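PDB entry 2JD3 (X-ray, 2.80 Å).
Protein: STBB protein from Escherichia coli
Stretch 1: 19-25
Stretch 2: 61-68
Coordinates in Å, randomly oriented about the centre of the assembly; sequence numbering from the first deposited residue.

Stretch 1, residues 19-25: AADFQTL
Stretch 2 (61-68) LTAILSEE

Residues 19-25 are helical throughout, whereas stretch 2 ends a helix at 61-64 and continues as loop. The register is set by Ala-20 and Leu-65, whose CA atoms lie 5.5 Å apart, and the contact buries 287 Å² in total.

Leu-61 is out of reach of stretch 1, but its O accepts the helical bond from Leu-65 N at 3.0 Å. Thr-62 (chi1 m) meets the small methyl of Ala-20: Ala-20 CB lies 3.4 Å from Thr-62 O and 4.1 Å from Thr-62 CG2, a closeness that suits a short side chain. Ala-63 and Ile-64 (t, t) point away.

Leu-65 leaves helical geometry (phi/psi -39/120) and is buried, its CB directed toward stretch 1. With chi1 -147° and chi2 -128°, both between wells, it brings CD1 to 3.9 Å from Ala-20 CB and 4.2 Å from Thr-24 OG1. Thr-24 OG1 (chi1 m) is satisfied within its own helix, donating to Ala-20 O at 2.9 Å, so it can sit beside an apolar methyl.

Ser-66 is extended (-155/177); its OG, at chi1 p, accepts from Glu-68 N at 3.1 Å, a local bond within the loop. The long Gln-23 (chi1 t, chi2 t) spans the gap to the backbone of Ser-66 and Glu-67. Glu-67 (-68/-2; m, t) and Glu-68 (-104/5; m, m) keep their charged side chains exposed.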

ATOM      1  N   ALA A  19       6.216  10.679  13.056  1.00 55.45           N
ATOM      2  CA  ALA A  19       4.986  11.207  12.472  1.00 54.93           C
ATOM      3  C   ALA A  19       4.163  10.102  11.840  1.00 55.07           C
ATOM      4  O   ALA A  19       3.055   9.806  12.287  1.00 55.75           O
ATOM      5  CB  ALA A  19       5.303  12.261  11.425  1.00 54.65           C
ATOM      6  N   ALA A  20       4.720   9.492  10.799  1.00 54.00           N
ATOM      7  CA  ALA A  20       4.044   8.423  10.080  1.00 51.31           C
ATOM      8  C   ALA A  20       3.441   7.390  11.014  1.00 49.82           C
ATOM      9  O   ALA A  20       2.250   7.113  10.929  1.00 48.84           O
ATOM     10  CB  ALA A  20       5.007   7.756   9.110  1.00 51.45           C
ATOM     11  N   ASP A  21       4.247   6.822  11.905  1.00 49.02           N
ATOM     12  CA  ASP A  21       3.721   5.814  12.823  1.00 50.79           C
ATOM     13  C   ASP A  21       2.566   6.364  13.651  1.00 51.95           C
ATOM     14  O   ASP A  21       1.563   5.683  13.872  1.00 52.78           O
ATOM     15  CB  ASP A  21       4.819   5.297  13.756  1.00 49.71           C
ATOM     16  CG  ASP A  21       5.987   4.707  13.003  1.00 51.06           C
ATOM     17  OD1 ASP A  21       6.338   3.534  13.257  1.00 49.96           O
ATOM     18  OD2 ASP A  21       6.556   5.420  12.149  1.00 50.97           O
ATOM     19  N   PHE A  22       2.698   7.605  14.102  1.00 51.72           N
ATOM     20  CA  PHE A  22       1.644   8.198  14.904  1.00 50.92           C
ATOM     21  C   PHE A  22       0.379   8.394  14.088  1.00 49.12           C
ATOM     22  O   PHE A  22      -0.715   8.124  14.560  1.00 50.51           O
ATOM     23  CB  PHE A  22       2.083   9.544  15.478  1.00 51.89           C
ATOM     24  CG  PHE A  22       1.132  10.094  16.498  1.00 53.01           C
ATOM     25  CD1 PHE A  22       1.043   9.516  17.766  1.00 53.84           C
ATOM     26  CD2 PHE A  22       0.287  11.155  16.182  1.00 53.01           C
ATOM     27  CE1 PHE A  22       0.127   9.983  18.701  1.00 53.59           C
ATOM     28  CE2 PHE A  22      -0.633  11.630  17.109  1.00 53.59           C
ATOM     29  CZ  PHE A  22      -0.715  11.045  18.371  1.00 53.93           C
ATOM     30  N   GLN A  23       0.523   8.870  12.863  1.00 47.60           N
ATOM     31  CA  GLN A  23      -0.639   9.091  12.017  1.00 46.69           C
ATOM     32  C   GLN A  23      -1.344   7.759  11.744  1.00 47.90           C
ATOM     33  O   GLN A  23      -2.563   7.717  11.553  1.00 47.02           O
ATOM     34  CB  GLN A  23      -0.212   9.779  10.715  1.00 42.49           C
ATOM     35  CG  GLN A  23      -1.318   9.932   9.709  1.00 43.51           C
ATOM     36  CD  GLN A  23      -0.956  10.859   8.559  1.00 47.27           C
ATOM     37  OE1 GLN A  23      -1.541  10.771   7.470  1.00 45.61           O
ATOM     38  NE2 GLN A  23       0.001  11.766   8.795  1.00 46.87           N
ATOM     39  N   THR A  24      -0.571   6.670  11.749  1.00 48.93           N
ATOM     40  CA  THR A  24      -1.107   5.334  11.516  1.00 49.25           C
ATOM     41  C   THR A  24      -1.895   4.875  12.738  1.00 51.67           C
ATOM     42  O   THR A  24      -2.951   4.266  12.600  1.00 50.62           O
ATOM     43  CB  THR A  24       0.017   4.322  11.224  1.00 47.56           C
ATOM     44  OG1 THR A  24       0.774   4.776  10.104  1.00 47.38           O
ATOM     45  CG2 THR A  24      -0.552   2.964  10.887  1.00 45.50           C
ATOM     46  N   LEU A  25      -1.375   5.172  13.930  1.00 55.45           N
ATOM     47  CA  LEU A  25      -2.043   4.813  15.184  1.00 58.56           C
ATOM     48  C   LEU A  25      -3.439   5.406  15.237  1.00 59.99           C
ATOM     49  O   LEU A  25      -4.401   4.732  15.601  1.00 60.48           O
ATOM     50  CB  LEU A  25      -1.259   5.322  16.391  1.00 59.52           C
ATOM     51  CG  LEU A  25      -0.075   4.482  16.854  1.00 62.51           C
ATOM     52  CD1 LEU A  25       0.688   5.215  17.940  1.00 64.45           C
ATOM     53  CD2 LEU A  25      -0.579   3.161  17.374  1.00 63.42           C
ATOM     54  N   LEU A  61       6.401   5.498   0.720  1.00 42.75           N
ATOM     55  CA  LEU A  61       5.085   5.915   1.188  1.00 41.63           C
ATOM     56  C   LEU A  61       5.143   6.179   2.668  1.00 40.70           C
ATOM     57  O   LEU A  61       4.577   7.158   3.144  1.00 42.21           O
ATOM     58  CB  LEU A  61       4.009   4.856   0.924  1.00 41.77           C
ATOM     59  CG  LEU A  61       3.495   4.553  -0.486  1.00 42.34           C
ATOM     60  CD1 LEU A  61       2.208   3.762  -0.351  1.00 42.82           C
ATOM     61  CD2 LEU A  61       3.214   5.812  -1.256  1.00 43.55           C
ATOM     62  N   THR A  62       5.816   5.312   3.411  1.00 38.89           N
ATOM     63  CA  THR A  62       5.891   5.530   4.848  1.00 39.54           C
ATOM     64  C   THR A  62       6.545   6.871   5.101  1.00 41.31           C
ATOM     65  O   THR A  62       6.020   7.699   5.842  1.00 43.30           O
ATOM     66  CB  THR A  62       6.717   4.460   5.556  1.00 37.52           C
ATOM     67  OG1 THR A  62       6.019   3.217   5.517  1.00 37.68           O
ATOM     68  CG2 THR A  62       6.946   4.849   6.992  1.00 37.25           C
ATOM     69  N   ALA A  63       7.689   7.081   4.459  1.00 41.82           N
ATOM     70  CA  ALA A  63       8.453   8.306   4.602  1.00 41.98           C
ATOM     71  C   ALA A  63       7.668   9.583   4.249  1.00 42.39           C
ATOM     72  O   ALA A  63       7.711  10.564   4.989  1.00 44.47           O
ATOM     73  CB  ALA A  63       9.720   8.205   3.759  1.00 40.04           C
ATOM     74  N   ILE A  64       6.941   9.573   3.138  1.00 41.31           N
ATOM     75  CA  ILE A  64       6.187  10.756   2.732  1.00 41.56           C
ATOM     76  C   ILE A  64       4.913  11.009   3.548  1.00 43.48           C
ATOM     77  O   ILE A  64       4.454  12.151   3.656  1.00 42.86           O
ATOM     78  CB  ILE A  64       5.802  10.675   1.231  1.00 40.18           C
ATOM     79  CG1 ILE A  64       5.698  12.082   0.641  1.00 38.60           C
ATOM     80  CG2 ILE A  64       4.468   9.971   1.063  1.00 37.01           C
ATOM     81  CD1 ILE A  64       5.508  12.102  -0.870  1.00 37.21           C
ATOM     82  N   LEU A  65       4.362   9.944   4.130  1.00 45.00           N
ATOM     83  CA  LEU A  65       3.125  10.007   4.911  1.00 46.98           C
ATOM     84  C   LEU A  65       2.927  11.235   5.804  1.00 48.95           C
ATOM     85  O   LEU A  65       3.713  11.492   6.708  1.00 49.10           O
ATOM     86  CB  LEU A  65       2.997   8.755   5.775  1.00 44.89           C
ATOM     87  CG  LEU A  65       1.586   8.216   6.045  1.00 43.19           C
ATOM     88  CD1 LEU A  65       1.409   8.038   7.529  1.00 40.99           C
ATOM     89  CD2 LEU A  65       0.527   9.133   5.467  1.00 40.45           C
ATOM     90  N   SER A  66       1.853  11.974   5.544  1.00 51.06           N
ATOM     91  CA  SER A  66       1.503  13.170   6.304  1.00 53.00           C
ATOM     92  C   SER A  66      -0.001  13.348   6.160  1.00 56.01           C
ATOM     93  O   SER A  66      -0.647  12.599   5.433  1.00 57.32           O
ATOM     94  CB  SER A  66       2.198  14.395   5.722  1.00 52.72           C
ATOM     95  OG  SER A  66       1.601  14.772   4.491  1.00 50.80           O
ATOM     96  N   GLU A  67      -0.564  14.346   6.828  1.00 58.85           N
ATOM     97  CA  GLU A  67      -2.001  14.581   6.734  1.00 61.03           C
ATOM     98  C   GLU A  67      -2.427  15.060   5.362  1.00 59.15           C
ATOM     99  O   GLU A  67      -3.604  15.266   5.115  1.00 58.48           O
ATOM    100  CB  GLU A  67      -2.442  15.604   7.769  1.00 66.24           C
ATOM    101  CG  GLU A  67      -2.459  15.077   9.192  1.00 74.57           C
ATOM    102  CD  GLU A  67      -2.746  16.178  10.197  1.00 79.93           C
ATOM    103  OE1 GLU A  67      -1.934  17.132  10.284  1.00 82.10           O
ATOM    104  OE2 GLU A  67      -3.785  16.092  10.894  1.00 82.37           O
ATOM    105  N   GLU A  68      -1.465  15.232   4.468  1.00 58.99           N
ATOM    106  CA  GLU A  68      -1.756  15.701   3.123  1.00 57.62           C
ATOM    107  C   GLU A  68      -1.675  14.549   2.146  1.00 54.82           C
ATOM    108  O   GLU A  68      -1.792  14.744   0.937  1.00 55.08           O
ATOM    109  CB  GLU A  68      -0.747  16.773   2.715  1.00 62.75           C
ATOM    110  CG  GLU A  68      -0.523  17.851   3.772  1.00 69.38           C
ATOM    111  CD  GLU A  68      -1.787  18.637   4.075  1.00 73.60           C
ATOM    112  OE1 GLU A  68      -1.763  19.483   5.002  1.00 74.46           O
ATOM    113  OE2 GLU A  68      -2.806  18.408   3.379  1.00 75.91           O
TER